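Local coordinates for protein iron transport multicopper oxidase FET3 (Saccharomyces cerevisiae, PDB 1ZPU) that oxidises Fe(2+) to Fe(3+) with four bound copper ions, reducing O2 to water, so that the permease FTR1 can import the iron; also oxidises Cu(+), at residues 23-26 / 32-35; 111-116 / 139-144; 115-120 / 193-198. All blocks are in the same frame, centred on the assembly; numbering follows the deposited sequence.

The touching residues of all three contacts are buried, but their centres lie about 18, 13 and 9 Å from the centre of the chain for contacts 1, 2 and 3. Contact 1 is internal to the first cupredoxin domain and reaches the surface through Asp35 and a glycan. Contacts 2 and 3 share Gly115 and Met116 and join that domain to neighbouring strands, 133-142 and 187-194, of one sheet in the second. Their chemistry differs accordingly: an indole-to-carbonyl bond in contact 1, two close carboxylates in contact 2, and aliphatic packing beside a lysine in contact 3. Backbone bonding of Ile25 N to Asp114 O (2.8 Å) ties contact 1 to contact 2.

Contact 1 of 3, residues 23-26 / 32-35; sequences PVIT and PWPD. With NAG (2-acetamido-2-deoxy-beta-D-glucopyranose), chain G.
The indole of Trp33 meets strand 23-26 at its pyrrole edge, where Ile25 O lies only 2° out of the ring plane. Thr26 O approaches the benzo part obliquely, 3.3 Å from Trp33 CZ2. The bond itself runs from Trp33 NE1 to Ile25 O over 2.7 Å. Although the acceptor lies in the ring plane, the bond is bent at the hydrogen (N-H...O angle 145°), and the N-H comes in from 50° above the carbonyl plane, not along a lone pair. CG of Trp33 sits anti to its carbonyl carbon, beside the backbone N, which swings the ring toward the strand. Apolar contact is slight: Ile25 CG2 is 4.4 Å from Trp33 CZ2, while Met116 and Cys27 also pack on the indole. At the far end of the loop, O6 of a glycan NAG is modelled as a donor to Asp35 OD2, but at 2.4 Å the pair is too short to be trusted in detail. Asp35 OD1 takes the backbone N-H of Leu119. The loop thus passes from strand 22-27 in one sheet of the cupredoxin sandwich to strand 36-39 in the other, and the buried indole N-H is satisfied by a strand carbonyl.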
# COMPACT_ATOMS: atom_id res chain seq x y z
N PRO A 23 12.59 12.85 15.70
CA PRO A 23 11.21 13.32 15.57
C PRO A 23 10.35 12.34 14.79
O PRO A 23 10.76 11.85 13.74
CB PRO A 23 11.33 14.66 14.82
CG PRO A 23 12.74 15.02 14.88
CD PRO A 23 13.52 13.74 14.98
N VAL A 24 9.15 12.07 15.30
CA VAL A 24 8.17 11.25 14.61
C VAL A 24 6.86 12.02 14.51
O VAL A 24 6.65 12.99 15.25
CB VAL A 24 7.98 9.87 15.32
CG1 VAL A 24 9.28 9.09 15.34
CG2 VAL A 24 7.49 10.05 16.74
N ILE A 25 5.97 11.60 13.59
CA ILE A 25 4.66 12.26 13.43
C ILE A 25 3.64 11.75 14.45
O ILE A 25 3.25 10.58 14.45
CB ILE A 25 4.09 12.15 12.00
CG1 ILE A 25 5.17 12.40 10.96
CG2 ILE A 25 2.97 13.18 11.81
CD1 ILE A 25 4.67 12.47 9.52
N THR A 26 3.20 12.66 15.32
CA THR A 26 2.28 12.30 16.39
C THR A 26 0.82 12.53 16.03
O THR A 26 0.52 13.31 15.14
CB THR A 26 2.64 13.07 17.66
OG1 THR A 26 2.76 14.46 17.35
CG2 THR A 26 3.97 12.57 18.20
N PRO A 32 2.44 5.55 19.35
CA PRO A 32 2.06 5.51 17.93
C PRO A 32 0.64 5.98 17.66
O PRO A 32 -0.11 6.17 18.60
CB PRO A 32 2.20 4.02 17.57
CG PRO A 32 2.08 3.31 18.86
CD PRO A 32 2.51 4.22 19.96
N TRP A 33 0.28 6.16 16.39
CA TRP A 33 -1.10 6.49 15.99
C TRP A 33 -2.08 5.38 16.41
O TRP A 33 -1.68 4.23 16.56
CB TRP A 33 -1.15 6.75 14.49
CG TRP A 33 -0.65 8.11 14.13
CD1 TRP A 33 0.62 8.59 14.31
CD2 TRP A 33 -1.40 9.17 13.55
NE1 TRP A 33 0.70 9.89 13.88
CE2 TRP A 33 -0.53 10.27 13.40
CE3 TRP A 33 -2.73 9.30 13.14
CZ2 TRP A 33 -0.95 11.50 12.87
CZ3 TRP A 33 -3.14 10.51 12.61
CH2 TRP A 33 -2.25 11.60 12.47
N PRO A 34 -3.36 5.73 16.62
CA PRO A 34 -4.33 4.76 17.12
C PRO A 34 -4.71 3.70 16.08
O PRO A 34 -4.47 3.90 14.89
CB PRO A 34 -5.55 5.62 17.41
CG PRO A 34 -5.42 6.77 16.47
CD PRO A 34 -3.97 7.06 16.42
N ASP A 35 -5.31 2.61 16.53
CA ASP A 35 -5.94 1.67 15.60
C ASP A 35 -7.45 1.81 15.66
O ASP A 35 -8.02 1.98 16.74
CB ASP A 35 -5.53 0.23 15.90
CG ASP A 35 -4.02 0.06 16.00
OD1 ASP A 35 -3.27 0.48 15.07
OD2 ASP A 35 -3.59 -0.52 17.04
C1 NAG G . 0.73 -4.86 18.62
C2 NAG G . 0.35 -5.68 19.86
C3 NAG G . -1.09 -6.15 19.78
C4 NAG G . -2.08 -5.03 19.43
C5 NAG G . -1.55 -4.26 18.23
C6 NAG G . -2.40 -3.02 18.09
C7 NAG G . 1.88 -7.09 21.15
C8 NAG G . 2.55 -8.44 21.30
N2 NAG G . 1.25 -6.81 20.01
O3 NAG G . -1.45 -6.69 21.02
O4 NAG G . -3.33 -5.54 19.00
O5 NAG G . -0.23 -3.84 18.46
O6 NAG G . -2.05 -2.30 16.93
O7 NAG G . 1.93 -6.29 22.08

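Contact 2 of 3, residues 111-116 / 139-144; sequences QYEDGM and LSEWYH
This contact belongs to the interface between the first and second cupredoxin domains, where the short 3-10 turn at 112-113 meets the end of strand 133-142. Bonds from Asp114 N to Gln111 O (2.8 Å) and from Gly115 N to Tyr112 O (3.0 Å), each reaching three residues back, are the evidence for the turn. From it, Glu113 bends at chi2 (-83°) and reaches Glu141, whose chain crosses it at about a right angle. Glu113 OE2 is modelled 2.6 Å from Glu141 OE2, with the carboxylate planes 61° apart. The same Glu113 OE2 lies near the plane of the Tyr143 ring, at its edge, 3.1 Å from CE1. On the backbone of the turn, Glu113 O approaches Trp142 CZ3 at 3.5 Å, obliquely to the indole. Glu141 has further partners: its OE1 accepts from the backbone N of Phe198 and Val199, and its OE2 from that of Gly197. Tyr143 OH bonds to Pro165 O and Trp467 NE1. Two buried carboxylates side by side may need compensating positive charge, which the three N-H groups on Glu141, the positive rim of the tyrosine ring and Lys117, in a long, weak ion pair with Glu113 OE1, would partly supply.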
# COMPACT_ATOMS: atom_id res chain seq x y z
N GLN A 111 5.81 10.96 4.31
CA GLN A 111 5.09 11.11 5.55
C GLN A 111 4.83 9.79 6.33
O GLN A 111 5.23 9.69 7.48
CB GLN A 111 3.80 11.86 5.25
CG GLN A 111 3.24 12.67 6.36
CD GLN A 111 2.77 14.03 5.88
OE1 GLN A 111 1.57 14.31 5.80
NE2 GLN A 111 3.72 14.89 5.54
N TYR A 112 4.19 8.78 5.76
CA TYR A 112 3.86 7.62 6.61
C TYR A 112 5.06 6.85 7.21
O TYR A 112 4.95 6.32 8.31
CB TYR A 112 2.78 6.68 6.06
CG TYR A 112 3.20 5.53 5.17
CD1 TYR A 112 3.70 4.33 5.69
CD2 TYR A 112 3.01 5.62 3.79
CE1 TYR A 112 4.05 3.27 4.84
CE2 TYR A 112 3.35 4.59 2.95
CZ TYR A 112 3.86 3.42 3.46
OH TYR A 112 4.18 2.43 2.56
N GLU A 113 6.19 6.79 6.50
CA GLU A 113 7.42 6.27 7.11
C GLU A 113 7.79 7.01 8.38
O GLU A 113 8.37 6.42 9.27
CB GLU A 113 8.62 6.30 6.16
CG GLU A 113 8.80 5.00 5.37
CD GLU A 113 9.54 3.89 6.12
OE1 GLU A 113 9.27 3.59 7.31
OE2 GLU A 113 10.42 3.29 5.48
N ASP A 114 7.45 8.28 8.47
CA ASP A 114 7.78 9.05 9.65
C ASP A 114 6.74 8.91 10.75
O ASP A 114 6.70 9.73 11.68
CB ASP A 114 8.06 10.52 9.27
CG ASP A 114 9.39 10.70 8.51
OD1 ASP A 114 10.26 9.80 8.57
OD2 ASP A 114 9.57 11.76 7.87
N GLY A 115 5.88 7.89 10.64
CA GLY A 115 5.04 7.47 11.77
C GLY A 115 3.54 7.56 11.60
O GLY A 115 2.79 6.98 12.41
N MET A 116 3.07 8.26 10.56
CA MET A 116 1.63 8.51 10.37
C MET A 116 0.93 7.32 9.71
O MET A 116 0.67 7.33 8.49
CB MET A 116 1.41 9.81 9.59
CG MET A 116 -0.01 10.25 9.48
SD MET A 116 -0.08 11.94 8.78
CE MET A 116 -1.79 12.03 8.32
N LEU A 139 4.62 -5.00 11.31
CA LEU A 139 6.01 -5.04 10.89
C LEU A 139 6.33 -3.80 10.05
O LEU A 139 5.49 -3.32 9.26
CB LEU A 139 6.30 -6.30 10.08
CG LEU A 139 5.65 -7.64 10.46
CD1 LEU A 139 5.98 -8.73 9.43
CD2 LEU A 139 6.11 -8.05 11.82
N SER A 140 7.56 -3.30 10.21
CA SER A 140 8.02 -2.15 9.44
C SER A 140 9.53 -2.07 9.45
O SER A 140 10.15 -2.75 10.25
CB SER A 140 7.43 -0.85 10.01
OG SER A 140 7.90 0.26 9.28
N GLU A 141 10.13 -1.28 8.57
CA GLU A 141 11.54 -0.89 8.74
C GLU A 141 11.57 0.49 9.38
O GLU A 141 10.55 1.19 9.40
CB GLU A 141 12.33 -0.90 7.43
CG GLU A 141 12.06 0.29 6.50
CD GLU A 141 10.70 0.22 5.80
OE1 GLU A 141 10.59 -0.55 4.81
OE2 GLU A 141 9.76 0.92 6.27
N TRP A 142 12.73 0.89 9.91
CA TRP A 142 12.86 2.19 10.56
C TRP A 142 14.13 2.95 10.10
O TRP A 142 15.23 2.37 10.01
CB TRP A 142 12.83 1.99 12.07
CG TRP A 142 12.74 3.26 12.82
CD1 TRP A 142 13.69 3.79 13.65
CD2 TRP A 142 11.66 4.17 12.81
NE1 TRP A 142 13.26 4.99 14.16
CE2 TRP A 142 12.02 5.25 13.65
CE3 TRP A 142 10.42 4.20 12.16
CZ2 TRP A 142 11.18 6.33 13.87
CZ3 TRP A 142 9.59 5.30 12.38
CH2 TRP A 142 9.98 6.34 13.23
N TYR A 143 13.96 4.23 9.80
CA TYR A 143 15.06 5.12 9.41
C TYR A 143 15.39 6.05 10.55
O TYR A 143 14.53 6.35 11.37
CB TYR A 143 14.69 5.96 8.17
CG TYR A 143 14.67 5.19 6.87
CD1 TYR A 143 13.56 4.44 6.51
CD2 TYR A 143 15.75 5.20 6.00
CE1 TYR A 143 13.52 3.72 5.33
CE2 TYR A 143 15.73 4.49 4.81
CZ TYR A 143 14.60 3.75 4.48
OH TYR A 143 14.54 3.04 3.31
N HIS A 144 16.64 6.49 10.60
CA HIS A 144 17.10 7.43 11.62
C HIS A 144 17.00 8.87 11.17
O HIS A 144 17.11 9.78 11.98
CB HIS A 144 18.54 7.12 11.96
CG HIS A 144 18.68 5.96 12.89
ND1 HIS A 144 19.82 5.74 13.64
CD2 HIS A 144 17.80 4.99 13.23
CE1 HIS A 144 19.64 4.66 14.39
NE2 HIS A 144 18.43 4.19 14.15

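Contact 3 of 3, residues 115-120 / 193-198; sequences GMKGLF and VNVGGF
Lys117 and Val195 form one nearest pair of backbones, with CA atoms 7.4 Å apart, and Leu119 and Val193 the next, at 8.4 Å. One chain therefore ascends in number as the other descends, at a spacing too wide for sheet pairing. No backbone-to-backbone bond joins them; the gap is bridged by side chains, one of which reaches a backbone carbonyl. An inverse gamma turn centred on Met116, with a weak Lys117 N to Gly115 O bond, leads into strand 117-123. On the other side strand 187-194 ends in an Asx turn: Gly196 N donates to Asn194 OD1 over 2.8 Å, with an N-H...O angle of 149°. Two aliphatic tips carry the apolar part. Leu119 and Val193 reach toward each other tip to tip, CD2 of the leucine lying 3.7 Å from CG2 of the valine, and the same Leu119 CD2 is 4.2 Å from Val195 CG1. Trp103 of strand 100-105 packs on both Leu119 and Val195. Two residues earlier, Lys117 leaves its backbone with chi1 at 60° and then stays extended, which lays its CE 3.8 Å from Val195 CG2 and brings NZ to Val195 O. That bond, 3.1 Å between Lys117 NZ and Val195 O, is weak. The Lys117 side chain lies about 4 Å from that of His105, a ligand of a type 3 copper. The buried ammonium has Ser140 OG as its clear hydrogen-bond partner, with weaker help from Val195 O and Glu113 OE1, and its charge would probably help to balance the carboxylates nearby.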
# COMPACT_ATOMS: atom_id res chain seq x y z
N GLY A 115 5.88 7.89 10.64
CA GLY A 115 5.04 7.47 11.77
C GLY A 115 3.54 7.56 11.60
O GLY A 115 2.79 6.98 12.41
N MET A 116 3.07 8.26 10.56
CA MET A 116 1.63 8.51 10.37
C MET A 116 0.93 7.32 9.71
O MET A 116 0.67 7.33 8.49
CB MET A 116 1.41 9.81 9.59
CG MET A 116 -0.01 10.25 9.48
SD MET A 116 -0.08 11.94 8.78
CE MET A 116 -1.79 12.03 8.32
N LYS A 117 0.61 6.32 10.52
CA LYS A 117 0.07 5.06 10.02
C LYS A 117 -0.46 4.25 11.21
O LYS A 117 0.02 4.38 12.33
CB LYS A 117 1.14 4.27 9.27
CG LYS A 117 2.36 3.92 10.12
CD LYS A 117 3.61 3.65 9.28
CE LYS A 117 4.60 2.71 9.98
NZ LYS A 117 5.96 2.79 9.35
N GLY A 118 -1.47 3.42 10.94
CA GLY A 118 -2.20 2.71 11.97
C GLY A 118 -3.09 1.66 11.34
O GLY A 118 -3.34 1.70 10.13
N LEU A 119 -3.58 0.73 12.15
CA LEU A 119 -4.42 -0.35 11.66
C LEU A 119 -5.90 0.00 11.62
O LEU A 119 -6.40 0.78 12.43
CB LEU A 119 -4.20 -1.61 12.51
CG LEU A 119 -2.80 -2.22 12.55
CD1 LEU A 119 -2.86 -3.55 13.23
CD2 LEU A 119 -2.21 -2.40 11.18
N PHE A 120 -6.61 -0.60 10.68
CA PHE A 120 -8.03 -0.40 10.51
C PHE A 120 -8.67 -1.77 10.38
O PHE A 120 -8.53 -2.43 9.34
CB PHE A 120 -8.29 0.42 9.24
CG PHE A 120 -9.67 0.99 9.14
CD1 PHE A 120 -10.77 0.15 8.95
CD2 PHE A 120 -9.87 2.37 9.22
CE1 PHE A 120 -12.06 0.69 8.86
CE2 PHE A 120 -11.16 2.92 9.13
CZ PHE A 120 -12.25 2.08 8.94
N VAL A 193 0.68 -7.36 9.59
CA VAL A 193 0.60 -6.29 8.61
C VAL A 193 1.97 -5.70 8.37
O VAL A 193 2.64 -5.30 9.32
CB VAL A 193 -0.33 -5.15 9.08
CG1 VAL A 193 -0.50 -4.11 7.99
CG2 VAL A 193 -1.70 -5.68 9.51
N ASN A 194 2.38 -5.62 7.11
CA ASN A 194 3.59 -4.85 6.82
C ASN A 194 3.30 -3.37 6.51
O ASN A 194 2.94 -3.01 5.38
CB ASN A 194 4.43 -5.51 5.74
CG ASN A 194 5.74 -4.81 5.56
OD1 ASN A 194 5.91 -3.67 6.05
ND2 ASN A 194 6.68 -5.45 4.88
N VAL A 195 3.42 -2.52 7.53
CA VAL A 195 3.14 -1.08 7.38
C VAL A 195 4.40 -0.30 7.03
O VAL A 195 4.51 0.89 7.32
CB VAL A 195 2.53 -0.54 8.67
CG1 VAL A 195 1.11 -1.12 8.89
CG2 VAL A 195 3.42 -0.90 9.84
N GLY A 196 5.37 -0.98 6.43
CA GLY A 196 6.64 -0.36 6.08
C GLY A 196 6.52 0.48 4.82
O GLY A 196 5.49 0.46 4.13
N GLY A 197 7.58 1.22 4.52
CA GLY A 197 7.58 2.10 3.36
C GLY A 197 8.42 1.55 2.23
O GLY A 197 8.37 2.04 1.10
N PHE A 198 9.20 0.53 2.51
CA PHE A 198 10.18 0.07 1.54
C PHE A 198 10.26 -1.45 1.49
O PHE A 198 9.78 -2.07 0.56
CB PHE A 198 11.55 0.71 1.86
CG PHE A 198 12.69 0.29 0.96
CD1 PHE A 198 12.46 -0.22 -0.32
CD2 PHE A 198 14.00 0.46 1.38
CE1 PHE A 198 13.53 -0.58 -1.15
CE2 PHE A 198 15.08 0.09 0.54
CZ PHE A 198 14.84 -0.42 -0.71